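Local coordinates for protein UDP-glucose 6-dehydrogenase (Pyrobaculum islandicum, PDB 3VTF) that probably catalyses the NAD-dependent oxidation of UDP-glucose to UDP-glucuronate, and holds UDP-glucose in this structure, at residues Met316-Arg327 and Lys436-Ala444; Leu341-Val350 and Pro374-Ala382. All blocks are in the same frame, centred on the assembly; numbering follows the deposited sequence.

In the fold
Contact 2 is nested within the chain loop that contact 1 closes. Their centres lie about 22 Å apart, their nearest atoms about 11 Å. Both belong to the C-terminal part of the chain, which is built round a parallel sheet. Contact 1 lays helix 304-328 against the edge strand 437-440 of that sheet. Contact 2 joins the loop after strand 335-339 to the start of helix 377-384. Contact 2 reaches the bound UDP-glucose directly, through Phe-343 and Lys-344. Contact 1 stands further back: the side chain of Met-316 is about 9 Å from a UDP-glucose, and that of Ala-442 about 4 Å from the side chain of Ala-276, a predicted substrate-binding residue.

Contact 1: Met316-Arg327 and Lys436-Ala444; sequences MPRYAVQLLEER and KIYEGVAWA
Met-316 meets the turn after strand 437-440 through its terminal methyl. Its chain bends at chi2 (-45°) and chi3, which brings Met-316 CE to 3.7 Å from Ala-442 CB and also near Val-441 CG1. One turn on, Tyr-319 has its CG anti to the backbone N (chi1 -177°). The ring then presents its edge to Val-441, with Tyr-319 CE2 3.2 Å from Val-441 O and that oxygen near the ring plane. The two side chains run past each other in opposite directions, CD2 nearest CG1. Ala-320 offers only its methyl, and CB sits 3.8 Å from Val-441 CG2. Val-441 thus packs on three residues of the helix.

Leu-323 covers one face of the Tyr-319 ring with CG, 4.2 Å above the plane. Its CD1 reaches across to Gly-440 O, and CD2 approaches Glu-439 OE1.

Arg-327 closes the row. Arg-327 NH1 forms a salt bridge with Glu-439 OE2 at a modelled 2.5 Å, while OE1 is paired with Lys-250 of helix 221-251. The guanidinium and carboxylate planes are turned 62° apart. Ile-437 CG2 rests 3.5 Å above one face of the Arg-327 guanidinium, toward its rim.

The helix runs nearly antiparallel to the last strand of the parallel sheet in the UDP-binding part of the chain. The chemistry changes along it: apolar and buried at Met-316 and Ala-320, charged and exposed at Arg-327. Two basic groups would probably favour an ionised Glu-439. Val-441 O is buried with no hydrogen-bond partner in the model, and the Tyr-319 ring edge lies against it.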
loop_
_atom_site.group_PDB
_atom_site.type_symbol
_atom_site.label_atom_id
_atom_site.label_comp_id
_atom_site.label_asym_id
_atom_site.label_seq_id
_atom_site.Cartn_x
_atom_site.Cartn_y
_atom_site.Cartn_z
ATOM N N MET A 316 8.862 -2.100 -16.797
ATOM C CA MET A 316 8.865 -3.551 -16.699
ATOM C C MET A 316 8.860 -4.293 -18.063
ATOM O O MET A 316 9.641 -5.268 -18.218
ATOM C CB MET A 316 7.707 -4.080 -15.781
ATOM C CG MET A 316 7.867 -3.580 -14.327
ATOM S SD MET A 316 9.453 -3.629 -13.534
ATOM C CE MET A 316 9.687 -5.356 -13.096
ATOM N N PRO A 317 7.956 -3.931 -19.006
ATOM C CA PRO A 317 7.964 -4.672 -20.284
ATOM C C PRO A 317 9.279 -4.483 -21.103
ATOM O O PRO A 317 9.741 -5.422 -21.770
ATOM C CB PRO A 317 6.809 -4.045 -21.084
ATOM C CG PRO A 317 5.943 -3.402 -20.028
ATOM C CD PRO A 317 6.840 -2.954 -18.945
ATOM N N ARG A 318 9.868 -3.292 -21.037
ATOM C CA ARG A 318 11.178 -3.047 -21.663
ATOM C C ARG A 318 12.204 -3.941 -20.977
ATOM O O ARG A 318 13.080 -4.531 -21.639
ATOM C CB ARG A 318 11.604 -1.557 -21.514
ATOM C CG ARG A 318 10.853 -0.588 -22.441
ATOM C CD ARG A 318 10.972 0.926 -22.124
ATOM N NE ARG A 318 12.201 1.323 -21.413
ATOM C CZ ARG A 318 12.262 2.080 -20.281
ATOM N NH1 ARG A 318 11.158 2.560 -19.690
ATOM N NH2 ARG A 318 13.446 2.391 -19.722
ATOM N N TYR A 319 12.151 -4.046 -19.646
ATOM C CA TYR A 319 13.131 -4.873 -18.976
ATOM C C TYR A 319 13.033 -6.351 -19.368
ATOM O O TYR A 319 14.075 -7.046 -19.458
ATOM C CB TYR A 319 13.022 -4.682 -17.448
ATOM C CG TYR A 319 14.005 -5.398 -16.597
ATOM C CD1 TYR A 319 15.401 -5.122 -16.722
ATOM C CD2 TYR A 319 13.583 -6.356 -15.597
ATOM C CE1 TYR A 319 16.323 -5.763 -15.905
ATOM C CE2 TYR A 319 14.523 -6.959 -14.769
ATOM C CZ TYR A 319 15.875 -6.695 -14.948
ATOM O OH TYR A 319 16.765 -7.356 -14.130
ATOM N N ALA A 320 11.793 -6.833 -19.543
ATOM C CA ALA A 320 11.545 -8.249 -19.856
ATOM C C ALA A 320 12.203 -8.540 -21.242
ATOM O O ALA A 320 12.835 -9.574 -21.421
ATOM C CB ALA A 320 9.995 -8.542 -19.928
ATOM N N VAL A 321 12.002 -7.629 -22.199
ATOM C CA VAL A 321 12.565 -7.780 -23.524
ATOM C C VAL A 321 14.129 -7.672 -23.445
ATOM O O VAL A 321 14.830 -8.467 -24.061
ATOM C CB VAL A 321 11.942 -6.722 -24.482
ATOM C CG1 VAL A 321 12.738 -6.573 -25.866
ATOM C CG2 VAL A 321 10.461 -7.046 -24.662
ATOM N N GLN A 322 14.666 -6.772 -22.603
ATOM C CA GLN A 322 16.096 -6.696 -22.416
ATOM C C GLN A 322 16.700 -8.001 -21.867
ATOM O O GLN A 322 17.814 -8.442 -22.317
ATOM C CB GLN A 322 16.492 -5.535 -21.499
ATOM C CG GLN A 322 16.183 -4.149 -22.069
ATOM C CD GLN A 322 16.417 -3.047 -21.037
ATOM O OE1 GLN A 322 17.066 -3.278 -19.999
ATOM N NE2 GLN A 322 15.889 -1.844 -21.315
ATOM N N LEU A 323 15.995 -8.637 -20.922
ATOM C CA LEU A 323 16.464 -9.929 -20.404
ATOM C C LEU A 323 16.507 -10.970 -21.524
ATOM O O LEU A 323 17.488 -11.730 -21.614
ATOM C CB LEU A 323 15.528 -10.446 -19.282
ATOM C CG LEU A 323 15.530 -9.641 -17.978
ATOM C CD1 LEU A 323 14.395 -10.061 -17.077
ATOM C CD2 LEU A 323 16.925 -9.787 -17.298
ATOM N N LEU A 324 15.443 -11.039 -22.343
ATOM C CA LEU A 324 15.392 -12.070 -23.385
ATOM C C LEU A 324 16.594 -11.850 -24.385
ATOM O O LEU A 324 17.323 -12.798 -24.781
ATOM C CB LEU A 324 14.026 -12.041 -24.126
ATOM C CG LEU A 324 13.952 -13.276 -25.084
ATOM C CD1 LEU A 324 14.086 -14.629 -24.357
ATOM C CD2 LEU A 324 12.716 -13.187 -25.931
ATOM N N GLU A 325 16.740 -10.598 -24.806
ATOM C CA GLU A 325 17.785 -10.134 -25.705
ATOM C C GLU A 325 19.205 -10.449 -25.195
ATOM O O GLU A 325 20.030 -10.998 -25.923
ATOM C CB GLU A 325 17.635 -8.632 -25.889
ATOM C CG GLU A 325 18.651 -7.978 -26.811
ATOM C CD GLU A 325 18.323 -6.503 -26.946
ATOM O OE1 GLU A 325 17.725 -6.071 -27.953
ATOM O OE2 GLU A 325 18.568 -5.782 -25.966
ATOM N N GLU A 326 19.462 -10.203 -23.931
ATOM C CA GLU A 326 20.713 -10.597 -23.291
ATOM C C GLU A 326 20.939 -12.123 -23.267
ATOM O O GLU A 326 22.074 -12.611 -23.493
ATOM C CB GLU A 326 20.754 -10.104 -21.849
ATOM C CG GLU A 326 22.006 -10.535 -21.100
ATOM C CD GLU A 326 22.431 -9.476 -20.103
ATOM O OE1 GLU A 326 21.944 -8.321 -20.221
ATOM O OE2 GLU A 326 23.233 -9.779 -19.189
ATOM N N ARG A 327 19.894 -12.881 -22.917
ATOM C CA ARG A 327 20.057 -14.310 -22.889
ATOM C C ARG A 327 20.216 -14.931 -24.288
ATOM O O ARG A 327 20.887 -15.950 -24.441
ATOM C CB ARG A 327 19.005 -15.053 -22.030
ATOM C CG ARG A 327 18.853 -14.531 -20.619
ATOM C CD ARG A 327 20.195 -14.345 -19.905
ATOM N NE ARG A 327 20.795 -15.617 -19.622
ATOM C CZ ARG A 327 21.135 -16.054 -18.413
ATOM N NH1 ARG A 327 20.993 -15.287 -17.331
ATOM N NH2 ARG A 327 21.676 -17.255 -18.313
ATOM N N LYS A 436 15.443 -24.263 -19.726
ATOM C CA LYS A 436 16.945 -24.228 -19.741
ATOM C C LYS A 436 17.482 -22.952 -19.085
ATOM O O LYS A 436 18.440 -22.955 -18.320
ATOM C CB LYS A 436 17.449 -24.259 -21.186
ATOM C CG LYS A 436 19.009 -24.206 -21.258
ATOM C CD LYS A 436 19.544 -24.351 -22.702
ATOM C CE LYS A 436 19.317 -23.150 -23.593
ATOM N NZ LYS A 436 18.166 -23.271 -24.544
ATOM N N ILE A 437 16.879 -21.819 -19.456
ATOM C CA ILE A 437 17.231 -20.527 -18.795
ATOM C C ILE A 437 15.857 -19.930 -18.281
ATOM O O ILE A 437 14.921 -19.829 -19.054
ATOM C CB ILE A 437 17.974 -19.612 -19.763
ATOM C CG1 ILE A 437 19.416 -20.155 -20.077
ATOM C CG2 ILE A 437 18.152 -18.230 -19.153
ATOM C CD1 ILE A 437 20.084 -19.469 -21.288
ATOM N N TYR A 438 15.736 -19.691 -16.975
ATOM C CA TYR A 438 14.565 -19.084 -16.395
ATOM C C TYR A 438 14.981 -17.680 -15.906
ATOM O O TYR A 438 15.836 -17.579 -14.997
ATOM C CB TYR A 438 14.085 -19.946 -15.247
ATOM C CG TYR A 438 12.860 -19.346 -14.563
ATOM C CD1 TYR A 438 11.580 -19.436 -15.157
ATOM C CD2 TYR A 438 13.011 -18.631 -13.366
ATOM C CE1 TYR A 438 10.478 -18.861 -14.551
ATOM C CE2 TYR A 438 11.904 -18.002 -12.776
ATOM C CZ TYR A 438 10.628 -18.190 -13.372
ATOM O OH TYR A 438 9.533 -17.574 -12.765
ATOM N N GLU A 439 14.385 -16.615 -16.473
ATOM C CA GLU A 439 14.583 -15.294 -15.925
ATOM C C GLU A 439 13.217 -14.754 -15.402
ATOM O O GLU A 439 12.386 -14.443 -16.185
ATOM C CB GLU A 439 15.061 -14.404 -17.028
ATOM C CG GLU A 439 16.492 -14.641 -17.478
ATOM C CD GLU A 439 17.529 -14.092 -16.521
ATOM O OE1 GLU A 439 17.163 -13.431 -15.497
ATOM O OE2 GLU A 439 18.729 -14.384 -16.763
ATOM N N GLY A 440 13.065 -14.573 -14.109
ATOM C CA GLY A 440 11.884 -13.851 -13.584
ATOM C C GLY A 440 12.029 -12.366 -13.916
ATOM O O GLY A 440 13.134 -11.789 -13.858
ATOM N N VAL A 441 10.933 -11.731 -14.286
ATOM C CA VAL A 441 11.023 -10.323 -14.684
ATOM C C VAL A 441 11.335 -9.477 -13.436
ATOM O O VAL A 441 11.979 -8.439 -13.570
ATOM C CB VAL A 441 9.720 -9.792 -15.362
ATOM C CG1 VAL A 441 9.901 -8.345 -15.758
ATOM C CG2 VAL A 441 9.545 -10.531 -16.689
ATOM N N ALA A 442 10.890 -9.931 -12.247
ATOM C CA ALA A 442 11.054 -9.153 -11.021
ATOM C C ALA A 442 11.269 -10.063 -9.850
ATOM O O ALA A 442 10.803 -9.843 -8.680
ATOM C CB ALA A 442 9.764 -8.307 -10.856
ATOM N N TRP A 443 11.978 -11.169 -10.097
ATOM C CA TRP A 443 12.381 -12.031 -8.990
ATOM C C TRP A 443 13.493 -12.903 -9.580
ATOM O O TRP A 443 13.671 -12.983 -10.816
ATOM C CB TRP A 443 11.235 -12.958 -8.491
ATOM C CG TRP A 443 10.512 -13.671 -9.630
ATOM C CD1 TRP A 443 10.773 -14.936 -10.157
ATOM C CD2 TRP A 443 9.435 -13.141 -10.473
ATOM N NE1 TRP A 443 9.905 -15.225 -11.202
ATOM C CE2 TRP A 443 9.117 -14.183 -11.458
ATOM C CE3 TRP A 443 8.679 -11.967 -10.450
ATOM C CZ2 TRP A 443 8.113 -14.032 -12.401
ATOM C CZ3 TRP A 443 7.708 -11.782 -11.443
ATOM C CH2 TRP A 443 7.391 -12.814 -12.376
ATOM N N ALA A 444 14.199 -13.584 -8.698
ATOM C CA ALA A 444 15.124 -14.662 -9.153
ATOM C C ALA A 444 14.366 -15.966 -9.134
ATOM O O ALA A 444 13.400 -16.152 -8.342
ATOM C CB ALA A 444 16.296 -14.717 -8.207
ATOM O OXT ALA A 444 14.676 -16.881 -9.925
#

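Contact 2: Leu341-Val350 and Pro374-Ala382; sequences LAFKPNTDDV and PMAMEKARA. With UPG (uridine-5'-diphosphate-glucose), chain B.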
loop_
_atom_site.group_PDB
_atom_site.type_symbol
_atom_site.label_atom_id
_atom_site.label_comp_id
_atom_site.label_asym_id
_atom_site.label_seq_id
_atom_site.Cartn_x
_atom_site.Cartn_y
_atom_site.Cartn_z
ATOM N N LEU A 341 -1.972 -12.538 -24.214
ATOM C CA LEU A 341 -2.174 -11.268 -24.831
ATOM C C LEU A 341 -3.293 -10.530 -24.090
ATOM O O LEU A 341 -3.333 -9.313 -24.141
ATOM C CB LEU A 341 -2.595 -11.464 -26.288
ATOM C CG LEU A 341 -1.525 -12.092 -27.167
ATOM C CD1 LEU A 341 -2.074 -12.481 -28.537
ATOM C CD2 LEU A 341 -0.294 -11.194 -27.329
ATOM N N ALA A 342 -4.274 -11.253 -23.524
ATOM C CA ALA A 342 -5.298 -10.600 -22.685
ATOM C C ALA A 342 -4.595 -9.848 -21.547
ATOM O O ALA A 342 -3.552 -10.288 -21.075
ATOM C CB ALA A 342 -6.252 -11.618 -22.084
ATOM N N PHE A 343 -5.171 -8.759 -21.051
ATOM C CA PHE A 343 -4.470 -7.920 -20.061
ATOM C C PHE A 343 -4.431 -8.571 -18.683
ATOM O O PHE A 343 -3.602 -8.224 -17.834
ATOM C CB PHE A 343 -5.124 -6.516 -19.974
ATOM C CG PHE A 343 -6.293 -6.398 -19.024
ATOM C CD1 PHE A 343 -6.110 -5.949 -17.751
ATOM C CD2 PHE A 343 -7.568 -6.615 -19.466
ATOM C CE1 PHE A 343 -7.173 -5.732 -16.889
ATOM C CE2 PHE A 343 -8.652 -6.428 -18.625
ATOM C CZ PHE A 343 -8.469 -5.982 -17.336
ATOM N N LYS A 344 -5.312 -9.541 -18.488
ATOM C CA LYS A 344 -5.213 -10.468 -17.372
ATOM C C LYS A 344 -5.966 -11.754 -17.742
ATOM O O LYS A 344 -6.623 -11.791 -18.814
ATOM C CB LYS A 344 -5.828 -9.895 -16.132
ATOM C CG LYS A 344 -7.302 -9.516 -16.330
ATOM C CD LYS A 344 -7.780 -9.090 -14.982
ATOM C CE LYS A 344 -9.279 -9.195 -14.952
ATOM N NZ LYS A 344 -9.696 -8.607 -13.654
ATOM N N PRO A 345 -5.854 -12.828 -16.894
ATOM C CA PRO A 345 -6.514 -14.082 -17.244
ATOM C C PRO A 345 -8.049 -13.979 -17.254
ATOM O O PRO A 345 -8.652 -13.179 -16.528
ATOM C CB PRO A 345 -6.095 -15.043 -16.095
ATOM C CG PRO A 345 -4.770 -14.489 -15.604
ATOM C CD PRO A 345 -5.047 -12.990 -15.641
ATOM N N ASN A 346 -8.664 -14.816 -18.092
ATOM C CA ASN A 346 -10.112 -14.895 -18.110
ATOM C C ASN A 346 -10.859 -13.616 -18.625
ATOM O O ASN A 346 -11.879 -13.145 -18.050
ATOM C CB ASN A 346 -10.617 -15.351 -16.753
ATOM C CG ASN A 346 -11.892 -16.146 -16.901
ATOM O OD1 ASN A 346 -12.104 -16.812 -17.954
ATOM N ND2 ASN A 346 -12.788 -16.044 -15.913
ATOM N N THR A 347 -10.287 -13.032 -19.677
ATOM C CA THR A 347 -10.984 -11.989 -20.429
ATOM C C THR A 347 -10.414 -12.129 -21.797
ATOM O O THR A 347 -9.385 -12.829 -22.031
ATOM C CB THR A 347 -10.659 -10.555 -19.970
ATOM O OG1 THR A 347 -9.233 -10.402 -19.996
ATOM C CG2 THR A 347 -11.132 -10.238 -18.537
ATOM N N ASP A 348 -11.051 -11.429 -22.732
ATOM C CA ASP A 348 -10.539 -11.394 -24.078
ATOM C C ASP A 348 -10.081 -9.962 -24.417
ATOM O O ASP A 348 -9.556 -9.690 -25.502
ATOM C CB ASP A 348 -11.513 -12.000 -25.114
ATOM C CG ASP A 348 -12.805 -11.207 -25.255
ATOM O OD1 ASP A 348 -13.207 -10.594 -24.259
ATOM O OD2 ASP A 348 -13.415 -11.220 -26.369
ATOM N N ASP A 349 -10.207 -9.106 -23.435
ATOM C CA ASP A 349 -9.758 -7.702 -23.490
ATOM C C ASP A 349 -8.224 -7.574 -23.595
ATOM O O ASP A 349 -7.489 -8.066 -22.701
ATOM C CB ASP A 349 -10.273 -7.022 -22.183
ATOM C CG ASP A 349 -10.123 -5.523 -22.191
ATOM O OD1 ASP A 349 -9.420 -4.969 -23.049
ATOM O OD2 ASP A 349 -10.726 -4.877 -21.310
ATOM N N VAL A 350 -7.728 -6.923 -24.650
ATOM C CA VAL A 350 -6.301 -6.599 -24.803
ATOM C C VAL A 350 -5.920 -5.129 -24.545
ATOM O O VAL A 350 -4.819 -4.720 -24.803
ATOM C CB VAL A 350 -5.840 -7.036 -26.198
ATOM C CG1 VAL A 350 -5.973 -8.581 -26.280
ATOM C CG2 VAL A 350 -6.696 -6.328 -27.235
ATOM N N PRO A 374 -5.493 -17.990 -24.858
ATOM C CA PRO A 374 -6.667 -18.854 -25.034
ATOM C C PRO A 374 -7.933 -18.125 -25.512
ATOM O O PRO A 374 -8.830 -18.797 -26.038
ATOM C CB PRO A 374 -6.924 -19.392 -23.609
ATOM C CG PRO A 374 -5.523 -19.323 -22.942
ATOM C CD PRO A 374 -5.044 -17.953 -23.456
ATOM N N MET A 375 -8.076 -16.808 -25.266
ATOM C CA MET A 375 -9.280 -16.096 -25.713
ATOM C C MET A 375 -9.036 -14.861 -26.573
ATOM O O MET A 375 -9.853 -14.520 -27.403
ATOM C CB MET A 375 -10.144 -15.704 -24.548
ATOM C CG MET A 375 -10.671 -16.882 -23.768
ATOM S SD MET A 375 -11.664 -16.215 -22.435
ATOM C CE MET A 375 -13.136 -15.742 -23.398
ATOM N N ALA A 376 -7.926 -14.161 -26.399
ATOM C CA ALA A 376 -7.886 -12.769 -26.891
ATOM C C ALA A 376 -7.278 -12.626 -28.272
ATOM O O ALA A 376 -6.911 -11.529 -28.671
ATOM C CB ALA A 376 -7.108 -11.892 -25.848
ATOM N N MET A 377 -7.132 -13.716 -29.033
ATOM C CA MET A 377 -6.261 -13.593 -30.221
ATOM C C MET A 377 -6.962 -12.801 -31.303
ATOM O O MET A 377 -6.322 -12.096 -32.065
ATOM C CB MET A 377 -5.793 -14.959 -30.741
ATOM C CG MET A 377 -4.745 -15.602 -29.815
ATOM S SD MET A 377 -4.002 -17.140 -30.476
ATOM C CE MET A 377 -2.998 -16.314 -31.610
ATOM N N GLU A 378 -8.274 -12.890 -31.347
ATOM C CA GLU A 378 -9.035 -12.143 -32.381
ATOM C C GLU A 378 -8.918 -10.662 -32.064
ATOM O O GLU A 378 -8.542 -9.839 -32.925
ATOM C CB GLU A 378 -10.520 -12.579 -32.455
ATOM C CG GLU A 378 -10.792 -13.680 -33.505
ATOM C CD GLU A 378 -9.864 -13.702 -34.775
ATOM O OE1 GLU A 378 -10.078 -12.929 -35.750
ATOM O OE2 GLU A 378 -8.917 -14.544 -34.835
ATOM N N LYS A 379 -9.143 -10.327 -30.795
ATOM C CA LYS A 379 -8.995 -8.913 -30.389
ATOM C C LYS A 379 -7.567 -8.422 -30.605
ATOM O O LYS A 379 -7.362 -7.323 -31.063
ATOM C CB LYS A 379 -9.501 -8.704 -28.961
ATOM C CG LYS A 379 -11.015 -8.817 -28.893
ATOM C CD LYS A 379 -11.553 -8.241 -27.609
ATOM C CE LYS A 379 -12.809 -7.448 -27.909
ATOM N NZ LYS A 379 -13.889 -8.436 -27.900
ATOM N N ALA A 380 -6.560 -9.266 -30.304
ATOM C CA ALA A 380 -5.184 -8.846 -30.468
ATOM C C ALA A 380 -4.871 -8.632 -31.965
ATOM O O ALA A 380 -4.119 -7.754 -32.291
ATOM C CB ALA A 380 -4.237 -9.890 -29.907
ATOM N N ARG A 381 -5.376 -9.510 -32.832
ATOM C CA ARG A 381 -5.207 -9.362 -34.308
ATOM C C ARG A 381 -5.746 -8.021 -34.765
ATOM O O ARG A 381 -5.084 -7.353 -35.581
ATOM C CB ARG A 381 -5.914 -10.470 -35.096
ATOM C CG ARG A 381 -5.746 -10.399 -36.632
ATOM C CD ARG A 381 -6.751 -11.321 -37.370
ATOM N NE ARG A 381 -6.586 -12.740 -37.017
ATOM C CZ ARG A 381 -5.560 -13.495 -37.427
ATOM N NH1 ARG A 381 -4.637 -12.950 -38.204
ATOM N NH2 ARG A 381 -5.445 -14.781 -37.066
ATOM N N ALA A 382 -6.909 -7.619 -34.214
ATOM C CA ALA A 382 -7.445 -6.261 -34.475
ATOM C C ALA A 382 -6.375 -5.209 -34.275
ATOM O O ALA A 382 -6.383 -4.216 -34.960
ATOM C CB ALA A 382 -8.672 -5.941 -33.629
HETATM N N1 UPG B . -1.973 -7.057 -11.794
HETATM C C2 UPG B . -0.596 -7.239 -11.471
HETATM N N3 UPG B . -0.271 -7.692 -10.259
HETATM C C4 UPG B . -1.259 -7.909 -9.310
HETATM C C5 UPG B . -2.657 -7.711 -9.582
HETATM C C6 UPG B . -2.965 -7.227 -10.870
HETATM O O2 UPG B . 0.326 -7.009 -12.317
HETATM O O4 UPG B . -0.897 -8.291 -8.147
HETATM C C1C UPG B . -2.230 -6.525 -13.153
HETATM C C2C UPG B . -3.214 -7.421 -13.880
HETATM O O2C UPG B . -2.564 -8.460 -14.609
HETATM C C3C UPG B . -3.912 -6.429 -14.835
HETATM C C4C UPG B . -3.917 -5.108 -14.065
HETATM O O4C UPG B . -2.993 -5.310 -12.972
HETATM O O3C UPG B . -3.054 -6.192 -15.983
HETATM C C5C UPG B . -5.299 -4.743 -13.473
HETATM O O5C UPG B . -5.859 -5.937 -12.912
HETATM P PA UPG B . -7.389 -5.881 -12.206
HETATM O O1A UPG B . -7.383 -4.931 -10.965
HETATM O O2A UPG B . -7.937 -7.329 -12.147
HETATM O O3A UPG B . -8.213 -5.342 -13.481
HETATM P PB UPG B . -9.448 -4.270 -13.621
HETATM O O1B UPG B . -10.627 -5.022 -14.185
HETATM O O2B UPG B . -8.683 -3.291 -14.546
HETATM O O3B UPG B . -9.928 -3.729 -12.199
HETATM C "C1'" UPG B . -9.466 -2.438 -11.698
HETATM C "C2'" UPG B . -9.711 -2.433 -10.204
HETATM C "C3'" UPG B . -11.238 -2.349 -9.969
HETATM C "C4'" UPG B . -11.754 -1.081 -10.690
HETATM C "C5'" UPG B . -11.542 -1.289 -12.243
HETATM C "C6'" UPG B . -11.947 -0.112 -13.157
HETATM O "O2'" UPG B . -9.212 -3.788 -9.874
HETATM O "O3'" UPG B . -11.438 -2.263 -8.572
HETATM O "O4'" UPG B . -13.178 -1.017 -10.462
HETATM O "O5'" UPG B . -10.091 -1.335 -12.354
HETATM O "O6'" UPG B . -11.805 1.137 -12.439
#
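The Phe-343 ring carries Lys-344 CG over the centre of one face, 3.7 Å above the plane. At its edge, in the plane, lie Asp-349 O and UPG O3A. Both residues line the UDP-glucose pocket. Phe-343 O accepts a 2.8 Å hydrogen bond from the ribose hydroxyl UPG O3C. Lys-344 NZ donates to UPG O2A at 2.6 Å and also bonds to Glu-179 O.

On the helix side, Asp-348 CG sits between the backbone N and carbonyl carbon (chi1 65°), which places the carboxylate beside Lys-379. Lys-379 NZ meets Asp-348 OD2 at 3.2 Å from above the carboxylate plane, in a salt bridge. With an alanine in place of Asp-348, Lys-379 NZ would probably be left without its charged mate and freer to turn.

Ala-376, the N-cap residue, puts CB 3.5 Å from Val-350 CG1 and also against Ala-342 CB. Leu-341 CD1 reaches Ala-380 CB at 3.6 Å.

Asp-373 ties the segments together, accepting from Leu-341 N and Ala-342 N on one oxygen and from Met-375 N and Ala-376 N on the other. The loop opens the beta-alpha-beta unit 335-339, 354-364, 368-372, and the partner helix follows strand 368-372, whose Val-371 touches Leu-341 and Met-377.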